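Local coordinates for protein 3-methylornithine synthase (Methanosarcina barkeri, PDB 3T7V) that catalyses the radical-based isomerization of L-lysine to (3R)-3-methyl-D-ornithine, a step in pyrrolysine biosynthesis, using a [4Fe-4S] cluster and S-adenosylmethionine, at residues Ala276-Glu281 and Asn295-Ile300; Glu281-Met286 and Lys325-Arg330; Val236-Pro241 and Leu256-Ile261. All coordinates share one frame; numbering follows the deposited sequence.

Contact 1. Residues Ala276-Glu281 and Asn295-Ile300; sequences ASLDLE and NIVTSI. With MD0 (5-amino-D-isoleucine), chain D.
Ala276 and Ser277 pair in parallel with Val297 and Thr298, and three backbone hydrogen bonds, Ala276 N to Ile296 O, Thr298 N to Ala276 O and Leu278 N to Thr298 O, close a beta-alpha-beta crossover whose helix is 278-291. Ser277 and Thr298 share the sheet face that meets bound 5-amino-D-isoleucine (MD0), and they divide its carboxylate: Ser277 OG donates to MD0 OXT at 2.6 Å, Thr298 OG1 to MD0 O at 2.8 Å. With OG anti to the backbone N (chi1 175°), Ser277 also N-caps the following helix, accepting from Asp279 N at 3.0 Å. The ligand amino group donates to Ser299 OG, MD0 N lying 2.8 Å from it, and more weakly to Asp279 OD2. The Asp279 carboxylate is held by a salt bridge to Arg322 and by the backbone N-H groups of Val310, Ala311 and Asn312. Away from the ligand, Leu278 sets CD2 against Val297 CG1 (3.8 Å) and CD1 near Ile300 CG1. The chemistry implies recognition of the amino-acid product by residues at the strand ends: two hydroxyls hold its acid end, a fixed carboxylate and another hydroxyl accept from its amine, and Arg235 also bonds the ligand.

Contact 2. Residues Glu281-Met286 and Lys325-Arg330; sequences EGIDGM and KSVVRR
Ile283 and Val327 have the nearest CA atoms, 6.7 Å apart, of two nearly parallel helical segments whose axes approach to 10.5 Å with a signed crossing angle of -23°. They belong to 278-291 and 324-334, outer helices of the TIM barrel, and Met286 and Val327 pack inward on Val297 of strand 296-300. Ile283 uses two branches. Its CD1 rests on Ser326 CB at 3.6 Å and also meets Val327 CG2, whereas its CG2 lies over the centre of one face of the Arg330 guanidinium, 3.7 Å from Arg330 CZ. Met286 SD touches Val327 CG1 (3.8 Å), and Met286 CE reaches Arg330 CG as the two chains slide past each other in opposite directions. Arg330 does not stretch straight outward: it bends at chi2 (70°), which places CD, and again at chi3, which places NE. From that folded chain NH1 donates to Asp284 OD1 at 2.9 Å in a salt bridge. The acceptor lies in the guanidinium plane, although the two flat groups are turned 36° against each other. Ser326 meets Ile283 through CB, while its hydroxyl bonds Asp321. One arginine thus serves two chemistries: its aliphatic part and one guanidinium face extend the apolar layer between the helices, while its edge closes the more exposed side with an ionic bond.

Contact 3. Residues Val236-Pro241 and Leu256-Ile261; sequences VMTFLP and LSELKI. With SAM (S-adenosylmethionine), chain C; MD0 (5-amino-D-isoleucine), chain D.
Glu258 OE1 is gripped twice by Thr238, whose OG1 donates across a very short 2.5 Å and whose backbone N donates to the same oxygen at 3.0 Å. The setting is the TIM-barrel core of a radical SAM enzyme, where the end of strand 233-238 meets the start of the next helix, 258-268. Glu258 reaches the strand because CG is anti to its backbone N (chi1 -179°) and the chain stays extended beyond it, and its side chain crosses that of Thr238 at about a right angle. The amide of Thr238 approaches from above the carboxylate plane, 60° out of it. The other oxygen, Glu258 OE2, forms a salt bridge with Arg289 NE, so both oxygens of the buried carboxylate have partners. A water links Thr238 OG1, to which it donates at 2.8 Å, to Glu258 N in the first turn of the helix, from which it accepts, closing a ring through the Glu258 side chain. Just before it, Ser257 OG caps the helix by accepting from Lys260 N. Beside these polar bonds the packing is apolar: Ile261 CG2 lies against the whole branched end of Val236, 3.7 Å from its CB.

Beyond the strand, the chain serves S-adenosylmethionine (SAM). Leu240 N donates to adenine N1 of SAM at 3.1 Å, and SAM N6 returns a bond to Leu240 O at 2.9 Å, two hydrogen bonds to the adenine from the Leu240 backbone. Met237 points away from the helix into the active site, where its chain, bent at chi3, places CE 3.7 Å from both SAM N3 and MD0 CG2.

In the fold
Along the chain contact 3 comes first, closing before contact 1 opens, while contacts 1 and 2 interleave and share Glu281 and helix 278-291. The centres of contacts 1 and 2 lie about 8 Å apart. Contact 3 is centred about 13 Å from contact 1. From contact 2 its centre is about 18 Å away. Ser277 and Thr298 of contact 1 face the ligand, while Val297 faces Met286 of helix 278-291, where Leu278 also packs on contact 2. Leu280 spans from contact 1 to Thr238 and Glu258 of contact 3. Contacts 1 and 3 reach the same barrel sheet and both touch 5-amino-D-isoleucine; contact 3 adds the adenine site, bringing the bound product and the cofactor together.

Contact 1. Residues Ala276-Glu281 and Asn295-Ile300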
loop_
_atom_site.group_PDB
_atom_site.type_symbol
_atom_site.label_atom_id
_atom_site.label_comp_id
_atom_site.label_asym_id
_atom_site.label_seq_id
_atom_site.Cartn_x
_atom_site.Cartn_y
_atom_site.Cartn_z
ATOM N N ALA A 276 5.136 2.858 -4.625
ATOM C CA ALA A 276 5.613 4.176 -4.283
ATOM C C ALA A 276 4.305 4.976 -3.983
ATOM O O ALA A 276 3.585 5.384 -4.923
ATOM C CB ALA A 276 6.362 4.753 -5.480
ATOM N N SER A 277 3.991 5.182 -2.711
ATOM C CA SER A 277 2.772 5.894 -2.296
ATOM C C SER A 277 2.926 7.406 -2.299
ATOM O O SER A 277 3.879 7.936 -1.719
ATOM C CB SER A 277 2.363 5.459 -0.868
ATOM O OG SER A 277 1.234 6.240 -0.431
ATOM N N LEU A 278 1.975 8.103 -2.915
ATOM C CA LEU A 278 1.979 9.590 -2.891
ATOM C C LEU A 278 1.523 10.110 -1.500
ATOM O O LEU A 278 1.650 11.285 -1.204
ATOM C CB LEU A 278 0.974 10.099 -3.895
ATOM C CG LEU A 278 1.196 9.792 -5.382
ATOM C CD1 LEU A 278 0.295 10.647 -6.277
ATOM C CD2 LEU A 278 2.623 9.935 -5.817
ATOM N N ASP A 279 0.953 9.214 -0.667
ATOM C CA ASP A 279 0.339 9.671 0.581
ATOM C C ASP A 279 1.372 10.158 1.634
ATOM O O ASP A 279 1.008 10.878 2.577
ATOM C CB ASP A 279 -0.438 8.468 1.182
ATOM C CG ASP A 279 -1.622 8.851 2.041
ATOM O OD1 ASP A 279 -2.177 9.969 1.966
ATOM O OD2 ASP A 279 -2.076 7.897 2.752
ATOM N N LEU A 280 2.630 9.781 1.434
ATOM C CA LEU A 280 3.644 10.057 2.454
ATOM C C LEU A 280 4.478 11.333 2.187
ATOM O O LEU A 280 4.812 12.070 3.127
ATOM C CB LEU A 280 4.626 8.885 2.492
ATOM C CG LEU A 280 3.735 7.622 2.726
ATOM C CD1 LEU A 280 4.315 6.377 2.154
ATOM C CD2 LEU A 280 3.206 7.610 4.170
ATOM N N GLU A 281 4.784 11.609 0.909
ATOM C CA GLU A 281 5.686 12.698 0.505
ATOM C C GLU A 281 5.301 13.237 -0.891
ATOM O O GLU A 281 6.052 14.012 -1.526
ATOM C CB GLU A 281 7.162 12.222 0.574
ATOM C CG GLU A 281 7.822 12.221 1.951
ATOM C CD GLU A 281 9.360 12.021 1.886
ATOM O OE1 GLU A 281 9.879 11.067 1.221
ATOM O OE2 GLU A 281 10.075 12.846 2.503
ATOM N N ASN A 295 7.743 -0.143 -8.084
ATOM C CA ASN A 295 7.276 -0.295 -9.504
ATOM C C ASN A 295 5.796 0.041 -9.741
ATOM O O ASN A 295 5.306 -0.181 -10.803
ATOM C CB ASN A 295 7.689 -1.670 -10.079
ATOM C CG ASN A 295 6.963 -2.837 -9.398
ATOM O OD1 ASN A 295 6.417 -2.712 -8.369
ATOM N ND2 ASN A 295 7.040 -3.981 -9.963
ATOM N N ILE A 296 5.086 0.437 -8.690
ATOM C CA ILE A 296 3.673 0.829 -8.822
ATOM C C ILE A 296 3.450 2.085 -8.010
ATOM O O ILE A 296 3.890 2.182 -6.854
ATOM C CB ILE A 296 2.701 -0.354 -8.445
ATOM C CG1 ILE A 296 1.230 0.099 -8.495
ATOM C CG2 ILE A 296 3.010 -0.953 -7.052
ATOM C CD1 ILE A 296 0.316 -1.155 -8.507
ATOM N N VAL A 297 2.736 3.028 -8.546
ATOM C CA VAL A 297 2.497 4.309 -7.867
ATOM C C VAL A 297 1.033 4.226 -7.330
ATOM O O VAL A 297 0.138 3.794 -8.056
ATOM C CB VAL A 297 2.621 5.515 -8.780
ATOM C CG1 VAL A 297 2.370 6.828 -8.036
ATOM C CG2 VAL A 297 4.020 5.587 -9.410
ATOM N N THR A 298 0.903 4.502 -6.012
ATOM C CA THR A 298 -0.392 4.376 -5.366
ATOM C C THR A 298 -0.740 5.685 -4.666
ATOM O O THR A 298 0.064 6.615 -4.581
ATOM C CB THR A 298 -0.388 3.229 -4.327
ATOM O OG1 THR A 298 0.419 3.594 -3.184
ATOM C CG2 THR A 298 0.103 1.886 -4.943
ATOM N N SER A 299 -1.991 5.730 -4.218
ATOM C CA SER A 299 -2.516 6.933 -3.544
ATOM C C SER A 299 -2.670 8.088 -4.541
ATOM O O SER A 299 -2.613 9.274 -4.195
ATOM C CB SER A 299 -1.734 7.379 -2.307
ATOM O OG SER A 299 -2.706 7.862 -1.293
ATOM N N ILE A 300 -2.881 7.714 -5.815
ATOM C CA ILE A 300 -3.228 8.683 -6.862
ATOM C C ILE A 300 -4.726 8.915 -6.695
ATOM O O ILE A 300 -5.504 7.983 -6.625
ATOM C CB ILE A 300 -2.936 8.102 -8.257
ATOM C CG1 ILE A 300 -1.465 7.627 -8.329
ATOM C CG2 ILE A 300 -3.279 9.178 -9.284
ATOM C CD1 ILE A 300 -1.158 6.977 -9.682
HETATM C C MD0 D . -1.807 4.233 -0.370
HETATM N N MD0 D . -3.242 5.924 0.616
HETATM O O MD0 D . -1.662 3.417 -1.303
HETATM C CA MD0 D . -3.186 4.559 0.105
HETATM C CB MD0 D . -3.634 3.554 1.209
HETATM C CD MD0 D . -4.636 1.173 1.343
HETATM N NE MD0 D . -4.713 -0.096 0.632
HETATM C CG MD0 D . -3.756 2.144 0.561
HETATM C CG2 MD0 D . -2.681 3.487 2.430
HETATM O OXT MD0 D . -0.858 4.795 0.190
#

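Contact 2. Residues Glu281-Met286 and Lys325-Arg330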
loop_
_atom_site.group_PDB
_atom_site.type_symbol
_atom_site.label_atom_id
_atom_site.label_comp_id
_atom_site.label_asym_id
_atom_site.label_seq_id
_atom_site.Cartn_x
_atom_site.Cartn_y
_atom_site.Cartn_z
ATOM N N GLU A 281 4.784 11.609 0.909
ATOM C CA GLU A 281 5.686 12.698 0.505
ATOM C C GLU A 281 5.301 13.237 -0.891
ATOM O O GLU A 281 6.052 14.012 -1.526
ATOM C CB GLU A 281 7.162 12.222 0.574
ATOM C CG GLU A 281 7.822 12.221 1.951
ATOM C CD GLU A 281 9.360 12.021 1.886
ATOM O OE1 GLU A 281 9.879 11.067 1.221
ATOM O OE2 GLU A 281 10.075 12.846 2.503
ATOM N N GLY A 282 4.132 12.818 -1.403
ATOM C CA GLY A 282 3.647 13.286 -2.724
ATOM C C GLY A 282 4.519 12.834 -3.890
ATOM O O GLY A 282 5.225 11.862 -3.811
ATOM N N ILE A 283 4.351 13.587 -4.991
ATOM C CA ILE A 283 5.063 13.275 -6.225
ATOM C C ILE A 283 6.591 13.360 -6.057
ATOM O O ILE A 283 7.311 12.517 -6.558
ATOM C CB ILE A 283 4.453 14.074 -7.414
ATOM C CG1 ILE A 283 3.023 13.509 -7.655
ATOM C CG2 ILE A 283 5.296 13.799 -8.658
ATOM C CD1 ILE A 283 2.079 14.274 -8.573
ATOM N N ASP A 284 7.089 14.330 -5.293
ATOM C CA ASP A 284 8.558 14.337 -5.097
ATOM C C ASP A 284 9.008 13.052 -4.377
ATOM O O ASP A 284 10.056 12.436 -4.678
ATOM C CB ASP A 284 9.001 15.548 -4.247
ATOM C CG ASP A 284 8.723 16.905 -4.921
ATOM O OD1 ASP A 284 8.615 16.971 -6.183
ATOM O OD2 ASP A 284 8.671 17.933 -4.192
ATOM N N GLY A 285 8.198 12.640 -3.391
ATOM C CA GLY A 285 8.510 11.424 -2.640
ATOM C C GLY A 285 8.411 10.193 -3.548
ATOM O O GLY A 285 9.131 9.190 -3.371
ATOM N N MET A 286 7.504 10.240 -4.513
ATOM C CA MET A 286 7.336 9.132 -5.495
ATOM C C MET A 286 8.642 8.905 -6.258
ATOM O O MET A 286 9.032 7.728 -6.504
ATOM C CB MET A 286 6.198 9.469 -6.477
ATOM C CG MET A 286 5.966 8.368 -7.549
ATOM S SD MET A 286 5.121 9.113 -8.976
ATOM C CE MET A 286 6.458 10.092 -9.733
ATOM N N LYS A 325 -2.306 12.648 -14.279
ATOM C CA LYS A 325 -1.594 13.367 -15.337
ATOM C C LYS A 325 -0.250 13.951 -14.746
ATOM O O LYS A 325 0.805 13.930 -15.444
ATOM C CB LYS A 325 -2.507 14.444 -15.937
ATOM C CG LYS A 325 -3.675 13.902 -16.752
ATOM C CD LYS A 325 -4.403 15.162 -17.277
ATOM C CE LYS A 325 -5.877 15.003 -17.606
ATOM N NZ LYS A 325 -6.094 14.478 -18.978
ATOM N N SER A 326 -0.251 14.407 -13.475
ATOM C CA SER A 326 1.002 14.935 -12.878
ATOM C C SER A 326 1.961 13.800 -12.616
ATOM O O SER A 326 3.169 13.968 -12.748
ATOM C CB SER A 326 0.800 15.698 -11.586
ATOM O OG SER A 326 -0.140 16.673 -11.782
ATOM N N VAL A 327 1.437 12.662 -12.144
ATOM C CA VAL A 327 2.285 11.482 -11.998
ATOM C C VAL A 327 2.950 11.057 -13.310
ATOM O O VAL A 327 4.178 10.851 -13.328
ATOM C CB VAL A 327 1.481 10.276 -11.434
ATOM C CG1 VAL A 327 2.271 8.941 -11.506
ATOM C CG2 VAL A 327 1.096 10.504 -9.967
ATOM N N VAL A 328 2.183 10.987 -14.408
ATOM C CA VAL A 328 2.753 10.495 -15.658
ATOM C C VAL A 328 3.780 11.504 -16.186
ATOM O O VAL A 328 4.801 11.091 -16.756
ATOM C CB VAL A 328 1.630 10.186 -16.659
ATOM C CG1 VAL A 328 2.238 9.906 -18.049
ATOM C CG2 VAL A 328 0.806 8.980 -16.218
ATOM N N ARG A 329 3.499 12.790 -16.016
ATOM C CA ARG A 329 4.472 13.863 -16.436
ATOM C C ARG A 329 5.780 13.631 -15.703
ATOM O O ARG A 329 6.858 13.733 -16.313
ATOM C CB ARG A 329 3.907 15.245 -16.075
ATOM C CG ARG A 329 4.898 16.406 -16.251
ATOM C CD ARG A 329 4.270 17.795 -16.018
ATOM N NE ARG A 329 5.290 18.850 -16.112
ATOM C CZ ARG A 329 5.078 20.158 -15.913
ATOM N NH1 ARG A 329 6.090 21.015 -16.040
ATOM N NH2 ARG A 329 3.868 20.614 -15.582
ATOM N N ARG A 330 5.705 13.387 -14.367
ATOM C CA ARG A 330 6.939 13.226 -13.616
ATOM C C ARG A 330 7.641 11.902 -14.045
ATOM O O ARG A 330 8.878 11.868 -14.113
ATOM C CB ARG A 330 6.682 13.268 -12.093
ATOM C CG ARG A 330 7.946 13.217 -11.248
ATOM C CD ARG A 330 8.776 14.509 -11.347
ATOM N NE ARG A 330 7.900 15.612 -10.962
ATOM C CZ ARG A 330 7.872 16.174 -9.745
ATOM N NH1 ARG A 330 8.674 15.729 -8.781
ATOM N NH2 ARG A 330 7.026 17.173 -9.488
#

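Contact 3. Residues Val236-Pro241 and Leu256-Ile261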
loop_
_atom_site.group_PDB
_atom_site.type_symbol
_atom_site.label_atom_id
_atom_site.label_comp_id
_atom_site.label_asym_id
_atom_site.label_seq_id
_atom_site.Cartn_x
_atom_site.Cartn_y
_atom_site.Cartn_z
ATOM N N VAL A 236 6.002 -0.868 2.338
ATOM C CA VAL A 236 6.372 -0.229 3.619
ATOM C C VAL A 236 5.883 1.208 3.557
ATOM O O VAL A 236 5.994 1.866 2.504
ATOM C CB VAL A 236 7.888 -0.383 3.893
ATOM C CG1 VAL A 236 8.646 0.113 2.639
ATOM C CG2 VAL A 236 8.275 0.413 5.127
ATOM N N MET A 237 5.299 1.683 4.644
ATOM C CA MET A 237 4.947 3.097 4.780
ATOM C C MET A 237 5.633 3.738 5.947
ATOM O O MET A 237 5.705 3.103 7.033
ATOM C CB MET A 237 3.436 3.210 4.946
ATOM C CG MET A 237 2.730 2.551 3.769
ATOM S SD MET A 237 0.992 2.842 3.841
ATOM C CE MET A 237 0.607 4.644 3.752
ATOM N N THR A 238 6.122 4.957 5.740
ATOM C CA THR A 238 6.576 5.741 6.904
ATOM C C THR A 238 5.399 6.164 7.774
ATOM O O THR A 238 4.415 6.744 7.222
ATOM C CB THR A 238 7.219 7.075 6.394
ATOM O OG1 THR A 238 8.280 6.700 5.470
ATOM C CG2 THR A 238 7.760 7.914 7.555
ATOM N N PHE A 239 5.469 5.932 9.085
ATOM C CA PHE A 239 4.426 6.433 9.993
ATOM C C PHE A 239 4.487 7.947 10.056
ATOM O O PHE A 239 5.506 8.548 10.402
ATOM C CB PHE A 239 4.681 5.803 11.365
ATOM C CG PHE A 239 3.805 6.344 12.442
ATOM C CD1 PHE A 239 2.422 6.522 12.246
ATOM C CD2 PHE A 239 4.382 6.785 13.600
ATOM C CE1 PHE A 239 1.647 7.071 13.264
ATOM C CE2 PHE A 239 3.584 7.350 14.595
ATOM C CZ PHE A 239 2.215 7.454 14.413
ATOM N N LEU A 240 3.333 8.547 9.758
ATOM C CA LEU A 240 3.216 10.042 9.956
ATOM C C LEU A 240 2.305 10.192 11.157
ATOM O O LEU A 240 1.093 9.872 11.069
ATOM C CB LEU A 240 2.497 10.596 8.721
ATOM C CG LEU A 240 3.283 10.540 7.387
ATOM C CD1 LEU A 240 2.660 11.450 6.279
ATOM C CD2 LEU A 240 4.792 10.827 7.519
ATOM N N PRO A 241 2.776 10.726 12.270
ATOM C CA PRO A 241 1.894 10.862 13.501
ATOM C C PRO A 241 0.745 11.828 13.172
ATOM O O PRO A 241 0.897 12.831 12.404
ATOM C CB PRO A 241 2.851 11.524 14.554
ATOM C CG PRO A 241 4.180 10.963 14.110
ATOM C CD PRO A 241 4.188 11.080 12.558
ATOM N N LEU A 256 15.706 3.918 10.080
ATOM C CA LEU A 256 15.010 2.908 9.262
ATOM C C LEU A 256 13.982 3.526 8.331
ATOM O O LEU A 256 12.708 3.453 8.506
ATOM C CB LEU A 256 14.403 1.776 10.037
ATOM C CG LEU A 256 15.346 0.943 10.829
ATOM C CD1 LEU A 256 14.647 0.265 11.971
ATOM C CD2 LEU A 256 15.946 -0.132 9.919
ATOM N N SER A 257 14.550 4.065 7.276
ATOM C CA SER A 257 13.770 4.881 6.419
ATOM C C SER A 257 12.991 3.968 5.487
ATOM O O SER A 257 13.439 2.873 5.149
ATOM C CB SER A 257 14.654 5.829 5.659
ATOM O OG SER A 257 15.268 5.108 4.630
ATOM N N GLU A 258 11.867 4.475 5.043
ATOM C CA GLU A 258 11.080 3.785 4.047
ATOM C C GLU A 258 11.925 3.497 2.758
ATOM O O GLU A 258 11.771 2.455 2.169
ATOM C CB GLU A 258 9.870 4.644 3.779
ATOM C CG GLU A 258 8.911 4.044 2.757
ATOM C CD GLU A 258 7.797 4.987 2.402
ATOM O OE1 GLU A 258 7.493 5.923 3.243
ATOM O OE2 GLU A 258 7.202 4.804 1.297
ATOM N N LEU A 259 12.794 4.427 2.311
ATOM C CA LEU A 259 13.527 4.148 1.086
ATOM C C LEU A 259 14.458 2.968 1.191
ATOM O O LEU A 259 14.555 2.142 0.298
ATOM C CB LEU A 259 14.323 5.382 0.637
ATOM C CG LEU A 259 13.547 6.710 0.573
ATOM C CD1 LEU A 259 14.593 7.757 0.126
ATOM C CD2 LEU A 259 12.446 6.544 -0.464
ATOM N N LYS A 260 15.161 2.879 2.332
ATOM C CA LYS A 260 16.026 1.722 2.594
ATOM C C LYS A 260 15.211 0.422 2.582
ATOM O O LYS A 260 15.613 -0.585 2.039
ATOM C CB LYS A 260 16.709 1.929 3.989
ATOM C CG LYS A 260 17.807 0.980 4.344
ATOM C CD LYS A 260 18.881 1.700 5.269
ATOM C CE LYS A 260 18.179 2.413 6.375
ATOM N NZ LYS A 260 19.175 2.613 7.481
ATOM N N ILE A 261 14.030 0.461 3.202
ATOM C CA ILE A 261 13.290 -0.770 3.294
ATOM C C ILE A 261 12.675 -1.139 1.950
ATOM O O ILE A 261 12.559 -2.303 1.618
ATOM C CB ILE A 261 12.205 -0.689 4.380
ATOM C CG1 ILE A 261 12.926 -0.583 5.775
ATOM C CG2 ILE A 261 11.238 -1.900 4.407
ATOM C CD1 ILE A 261 11.956 -0.136 6.814
HETATM N N SAM C . -9.305 0.065 7.564
HETATM C CA SAM C . -8.677 -0.884 6.772
HETATM C C SAM C . -7.452 -1.466 7.354
HETATM O O SAM C . -7.009 -1.031 8.437
HETATM O OXT SAM C . -6.962 -2.493 6.766
HETATM C CB SAM C . -8.004 -0.334 5.723
HETATM C CG SAM C . -7.225 0.911 5.847
HETATM S SD SAM C . -5.488 0.718 5.259
HETATM C CE SAM C . -5.476 1.824 3.874
HETATM C "C5'" SAM C . -4.610 1.682 6.470
HETATM C "C4'" SAM C . -3.331 1.308 6.594
HETATM O "O4'" SAM C . -2.937 2.771 6.207
HETATM C "C3'" SAM C . -2.928 0.846 7.772
HETATM O "O3'" SAM C . -2.794 -0.493 7.275
HETATM C "C2'" SAM C . -1.555 1.518 7.636
HETATM O "O2'" SAM C . -0.523 0.643 7.072
HETATM C "C1'" SAM C . -1.655 2.832 6.842
HETATM N N9 SAM C . -1.757 3.997 7.797
HETATM C C8 SAM C . -2.777 4.370 8.628
HETATM N N7 SAM C . -2.404 5.434 9.324
HETATM C C5 SAM C . -1.127 5.764 8.930
HETATM C C6 SAM C . -0.215 6.734 9.371
HETATM N N6 SAM C . -0.503 7.609 10.336
HETATM N N1 SAM C . 0.969 6.827 8.747
HETATM C C2 SAM C . 1.328 5.951 7.763
HETATM N N3 SAM C . 0.517 4.930 7.392
HETATM C C4 SAM C . -0.722 4.868 7.974
HETATM C C MD0 D . -1.807 4.233 -0.370
HETATM N N MD0 D . -3.242 5.924 0.616
HETATM O O MD0 D . -1.662 3.417 -1.303
HETATM C CA MD0 D . -3.186 4.559 0.105
HETATM C CB MD0 D . -3.634 3.554 1.209
HETATM C CD MD0 D . -4.636 1.173 1.343
HETATM N NE MD0 D . -4.713 -0.096 0.632
HETATM C CG MD0 D . -3.756 2.144 0.561
HETATM C CG2 MD0 D . -2.681 3.487 2.430
HETATM O OXT MD0 D . -0.858 4.795 0.190
HETATM O O HOH W 1 10.909 6.827 6.291
#